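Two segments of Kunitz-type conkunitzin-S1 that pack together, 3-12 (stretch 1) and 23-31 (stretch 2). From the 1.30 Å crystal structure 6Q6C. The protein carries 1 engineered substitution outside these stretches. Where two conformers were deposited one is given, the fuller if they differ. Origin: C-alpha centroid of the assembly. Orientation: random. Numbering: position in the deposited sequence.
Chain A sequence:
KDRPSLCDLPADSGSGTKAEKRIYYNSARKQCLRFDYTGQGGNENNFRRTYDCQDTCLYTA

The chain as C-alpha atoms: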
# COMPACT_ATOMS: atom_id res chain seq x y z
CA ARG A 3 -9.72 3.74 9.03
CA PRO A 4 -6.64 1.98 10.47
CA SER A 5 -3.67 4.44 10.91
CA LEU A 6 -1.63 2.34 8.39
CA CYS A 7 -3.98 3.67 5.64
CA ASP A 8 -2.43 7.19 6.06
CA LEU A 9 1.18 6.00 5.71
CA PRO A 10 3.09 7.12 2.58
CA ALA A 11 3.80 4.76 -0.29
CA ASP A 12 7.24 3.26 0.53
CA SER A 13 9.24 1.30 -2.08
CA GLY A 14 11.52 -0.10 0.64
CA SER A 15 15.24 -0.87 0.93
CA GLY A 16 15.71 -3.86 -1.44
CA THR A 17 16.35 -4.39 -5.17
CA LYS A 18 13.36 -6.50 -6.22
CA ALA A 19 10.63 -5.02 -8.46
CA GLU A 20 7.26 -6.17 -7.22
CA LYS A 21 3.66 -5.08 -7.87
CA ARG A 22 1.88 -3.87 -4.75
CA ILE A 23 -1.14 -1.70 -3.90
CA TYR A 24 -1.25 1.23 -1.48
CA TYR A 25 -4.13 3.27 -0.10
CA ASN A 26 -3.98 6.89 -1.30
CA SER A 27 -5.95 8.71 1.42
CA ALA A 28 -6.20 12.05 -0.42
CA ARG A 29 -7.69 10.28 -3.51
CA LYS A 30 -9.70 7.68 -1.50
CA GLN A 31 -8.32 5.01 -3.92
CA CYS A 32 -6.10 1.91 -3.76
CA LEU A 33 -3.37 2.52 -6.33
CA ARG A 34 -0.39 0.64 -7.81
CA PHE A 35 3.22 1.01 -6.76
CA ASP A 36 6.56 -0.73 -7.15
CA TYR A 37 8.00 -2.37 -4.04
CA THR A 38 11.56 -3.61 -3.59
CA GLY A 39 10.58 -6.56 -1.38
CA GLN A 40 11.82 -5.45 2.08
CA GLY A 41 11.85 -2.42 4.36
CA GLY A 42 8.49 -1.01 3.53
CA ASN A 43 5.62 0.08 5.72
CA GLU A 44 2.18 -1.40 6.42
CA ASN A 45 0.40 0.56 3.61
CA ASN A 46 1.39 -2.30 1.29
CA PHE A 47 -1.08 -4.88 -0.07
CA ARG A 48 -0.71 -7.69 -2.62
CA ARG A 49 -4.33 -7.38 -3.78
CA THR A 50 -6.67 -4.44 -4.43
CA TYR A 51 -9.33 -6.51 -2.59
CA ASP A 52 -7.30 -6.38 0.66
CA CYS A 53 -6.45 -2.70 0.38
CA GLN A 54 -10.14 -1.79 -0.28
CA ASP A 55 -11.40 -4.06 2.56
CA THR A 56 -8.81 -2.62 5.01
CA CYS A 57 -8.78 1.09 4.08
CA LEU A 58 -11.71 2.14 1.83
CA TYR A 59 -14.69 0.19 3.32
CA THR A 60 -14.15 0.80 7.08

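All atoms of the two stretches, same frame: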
# COMPACT_ATOMS: atom_id res chain seq x y z
N ARG A 3 -10.70 4.54 9.83
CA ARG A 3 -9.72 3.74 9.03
C ARG A 3 -8.54 3.42 9.92
O ARG A 3 -8.13 4.26 10.71
CB ARG A 3 -9.16 4.51 7.83
CG ARG A 3 -10.18 4.94 6.80
CD ARG A 3 -9.56 5.46 5.53
NE ARG A 3 -10.54 5.61 4.46
CZ ARG A 3 -11.51 6.52 4.44
NH1 ARG A 3 -11.69 7.32 5.48
NH2 ARG A 3 -12.33 6.59 3.41
N PRO A 4 -7.91 2.22 9.81
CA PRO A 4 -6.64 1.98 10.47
C PRO A 4 -5.58 3.05 10.15
O PRO A 4 -5.55 3.53 9.00
CB PRO A 4 -6.22 0.63 9.88
CG PRO A 4 -7.52 -0.07 9.47
CD PRO A 4 -8.44 1.07 9.08
N SER A 5 -4.73 3.42 11.10
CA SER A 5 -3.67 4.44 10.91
C SER A 5 -2.70 4.03 9.79
O SER A 5 -2.17 4.93 9.11
CB SER A 5 -2.93 4.70 12.17
OG SER A 5 -2.25 3.53 12.61
N LEU A 6 -2.56 2.73 9.48
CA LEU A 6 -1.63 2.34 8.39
C LEU A 6 -2.12 2.93 7.05
O LEU A 6 -1.31 3.14 6.17
CB LEU A 6 -1.51 0.82 8.32
CG LEU A 6 -2.77 0.08 7.90
CD1 LEU A 6 -2.87 -0.11 6.40
CD2 LEU A 6 -2.79 -1.24 8.59
N CYS A 7 -3.41 3.21 6.92
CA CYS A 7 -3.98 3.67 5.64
C CYS A 7 -3.47 5.07 5.29
O CYS A 7 -3.56 5.44 4.10
CB CYS A 7 -5.50 3.68 5.71
SG CYS A 7 -6.17 2.03 6.06
N ASP A 8 -2.96 5.82 6.29
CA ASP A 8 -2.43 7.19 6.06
C ASP A 8 -0.92 7.18 5.87
O ASP A 8 -0.40 8.25 5.60
CB ASP A 8 -2.84 8.10 7.20
CG ASP A 8 -4.36 8.30 7.28
OD1 ASP A 8 -5.08 8.11 6.25
OD2 ASP A 8 -4.81 8.58 8.34
N LEU A 9 -0.28 6.02 5.89
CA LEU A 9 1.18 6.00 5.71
C LEU A 9 1.52 6.26 4.25
O LEU A 9 0.79 5.89 3.35
CB LEU A 9 1.74 4.65 6.15
CG LEU A 9 1.66 4.32 7.64
CD1 LEU A 9 2.04 2.89 7.87
CD2 LEU A 9 2.54 5.22 8.49
N PRO A 10 2.68 6.87 3.97
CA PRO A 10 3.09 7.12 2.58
C PRO A 10 3.37 5.82 1.86
O PRO A 10 3.84 4.84 2.45
CB PRO A 10 4.37 7.98 2.74
CG PRO A 10 4.87 7.69 4.11
CD PRO A 10 3.68 7.30 4.95
N ALA A 11 3.24 5.84 0.53
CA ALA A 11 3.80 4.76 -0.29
C ALA A 11 5.30 4.68 -0.00
O ALA A 11 5.99 5.70 -0.13
CB ALA A 11 3.49 5.01 -1.75
N ASP A 12 5.83 3.46 0.16
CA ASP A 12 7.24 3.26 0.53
C ASP A 12 7.80 2.10 -0.27
O ASP A 12 7.41 0.97 -0.05
CB ASP A 12 7.36 3.03 2.03
CG ASP A 12 8.74 2.89 2.59
OD1 ASP A 12 9.68 2.71 1.84
OD2 ASP A 12 8.85 3.01 3.85
N ILE A 23 -0.02 -2.67 -3.98
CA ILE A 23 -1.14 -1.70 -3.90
C ILE A 23 -1.01 -0.91 -2.60
O ILE A 23 -0.67 -1.51 -1.56
CB ILE A 23 -2.48 -2.48 -3.96
CG1 ILE A 23 -2.61 -3.39 -5.18
CG2 ILE A 23 -3.62 -1.49 -3.87
CD1 ILE A 23 -2.58 -2.69 -6.47
N TYR A 24 -1.26 0.39 -2.67
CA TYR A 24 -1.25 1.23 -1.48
C TYR A 24 -2.57 2.01 -1.47
O TYR A 24 -3.13 2.29 -2.50
CB TYR A 24 -0.02 2.13 -1.41
CG TYR A 24 -0.07 3.35 -2.29
CD1 TYR A 24 0.11 3.25 -3.64
CD2 TYR A 24 -0.38 4.61 -1.77
CE1 TYR A 24 0.08 4.34 -4.47
CE2 TYR A 24 -0.49 5.71 -2.61
CZ TYR A 24 -0.33 5.56 -3.98
OH TYR A 24 -0.48 6.69 -4.76
N TYR A 25 -2.98 2.38 -0.26
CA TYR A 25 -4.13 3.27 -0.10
C TYR A 25 -3.67 4.72 -0.19
O TYR A 25 -2.84 5.15 0.60
CB TYR A 25 -4.91 3.02 1.19
CG TYR A 25 -6.14 3.88 1.29
CD1 TYR A 25 -7.22 3.66 0.48
CD2 TYR A 25 -6.23 4.89 2.23
CE1 TYR A 25 -8.37 4.46 0.56
CE2 TYR A 25 -7.38 5.67 2.35
CZ TYR A 25 -8.47 5.41 1.56
OH TYR A 25 -9.60 6.21 1.62
N ASN A 26 -4.23 5.45 -1.13
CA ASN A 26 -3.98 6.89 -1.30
C ASN A 26 -5.14 7.62 -0.63
O ASN A 26 -6.21 7.73 -1.18
CB ASN A 26 -3.81 7.25 -2.77
CG ASN A 26 -3.36 8.67 -3.02
OD1 ASN A 26 -3.99 9.61 -2.47
ND2 ASN A 26 -2.38 8.85 -3.88
N SER A 27 -4.89 8.10 0.58
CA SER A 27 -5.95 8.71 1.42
C SER A 27 -6.53 9.94 0.74
O SER A 27 -7.75 10.18 0.87
CB SER A 27 -5.52 8.97 2.85
OG SER A 27 -4.50 9.94 2.95
N ALA A 28 -5.69 10.79 0.14
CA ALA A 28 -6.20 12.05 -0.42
C ALA A 28 -7.14 11.76 -1.60
O ALA A 28 -8.06 12.53 -1.85
CB ALA A 28 -5.11 13.00 -0.86
N ARG A 29 -6.88 10.69 -2.34
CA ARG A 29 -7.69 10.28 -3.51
C ARG A 29 -8.79 9.31 -3.13
O ARG A 29 -9.66 9.05 -3.99
CB ARG A 29 -6.81 9.65 -4.57
CG ARG A 29 -5.99 10.76 -5.19
CD ARG A 29 -4.93 10.29 -6.06
NE ARG A 29 -5.47 9.62 -7.23
CZ ARG A 29 -4.86 9.43 -8.36
NH1 ARG A 29 -3.62 9.86 -8.53
NH2 ARG A 29 -5.46 8.67 -9.25
N LYS A 30 -8.75 8.73 -1.94
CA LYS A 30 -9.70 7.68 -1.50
C LYS A 30 -9.69 6.55 -2.53
O LYS A 30 -10.72 6.04 -2.88
CB LYS A 30 -11.08 8.27 -1.26
CG LYS A 30 -11.10 9.26 -0.10
CD LYS A 30 -12.50 9.71 0.28
CE LYS A 30 -12.53 10.88 1.23
NZ LYS A 30 -12.37 12.17 0.51
N GLN A 31 -8.49 6.13 -2.97
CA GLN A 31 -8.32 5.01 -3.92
C GLN A 31 -7.12 4.17 -3.51
O GLN A 31 -6.14 4.72 -2.94
CB GLN A 31 -8.08 5.43 -5.38
CG GLN A 31 -8.84 6.64 -5.90
CD GLN A 31 -8.45 6.94 -7.33
OE1 GLN A 31 -7.73 7.92 -7.63
NE2 GLN A 31 -8.84 6.02 -8.22
O HOH W 1 -2.65 7.49 2.37
O HOH W 2 -2.13 10.18 4.00
O HOH W 3 -0.64 7.17 1.15

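Residues 5-8 form a short 3-10 turn, evidenced by Cys7 N to Pro4 O (3.0 Å) and Asp8 N to Ser5 O (3.1 Å); its last two residues, Cys7 and Asp8, meet Tyr25 and Ser27. The register runs Cys7 CA to Tyr25 CA (5.8 Å), Asp8 CA to Ser27 CA (6.0 Å) and Ala11 CA to Tyr24 CA (6.3 Å). Cys7 O is 4.6 Å from Ser27 N, beyond hydrogen-bonding reach, and no clear hydrogen bond crosses. Water fills the gap: water 1 lies 2.8 Å from Cys7 O and 2.9 Å from Tyr25 O, and accepts from Ser27 N (2.9 Å); water 3 lies 2.9 Å from Leu9 O and 3.0 Å from Tyr25 O.

The CA-to-CB bond of Tyr25 points toward stretch 1, and chi1 t (-176°) sets the ring with its CD2 edge at Cys7. Cys7 O meets that edge, 3.3 Å from Tyr25 CD2, where the aromatic C-H is slightly positive; Cys7 CB, with chi1 m, packs 3.8 Å from Tyr25 CD2. The extended Arg3 chain (m, t, t) brings Arg3 NE to 3.1 Å from Tyr25 OH.

Tyr24, chi1 p (78°), offers a ring face to Ala11: Ala11 CB sits 4.0 Å from the centroid of the Tyr24 ring, 13° off its normal, a CH-pi contact. Asn26 ND2 donates to Tyr24 OH (3.0 Å, 162°), anchoring the ring's far end.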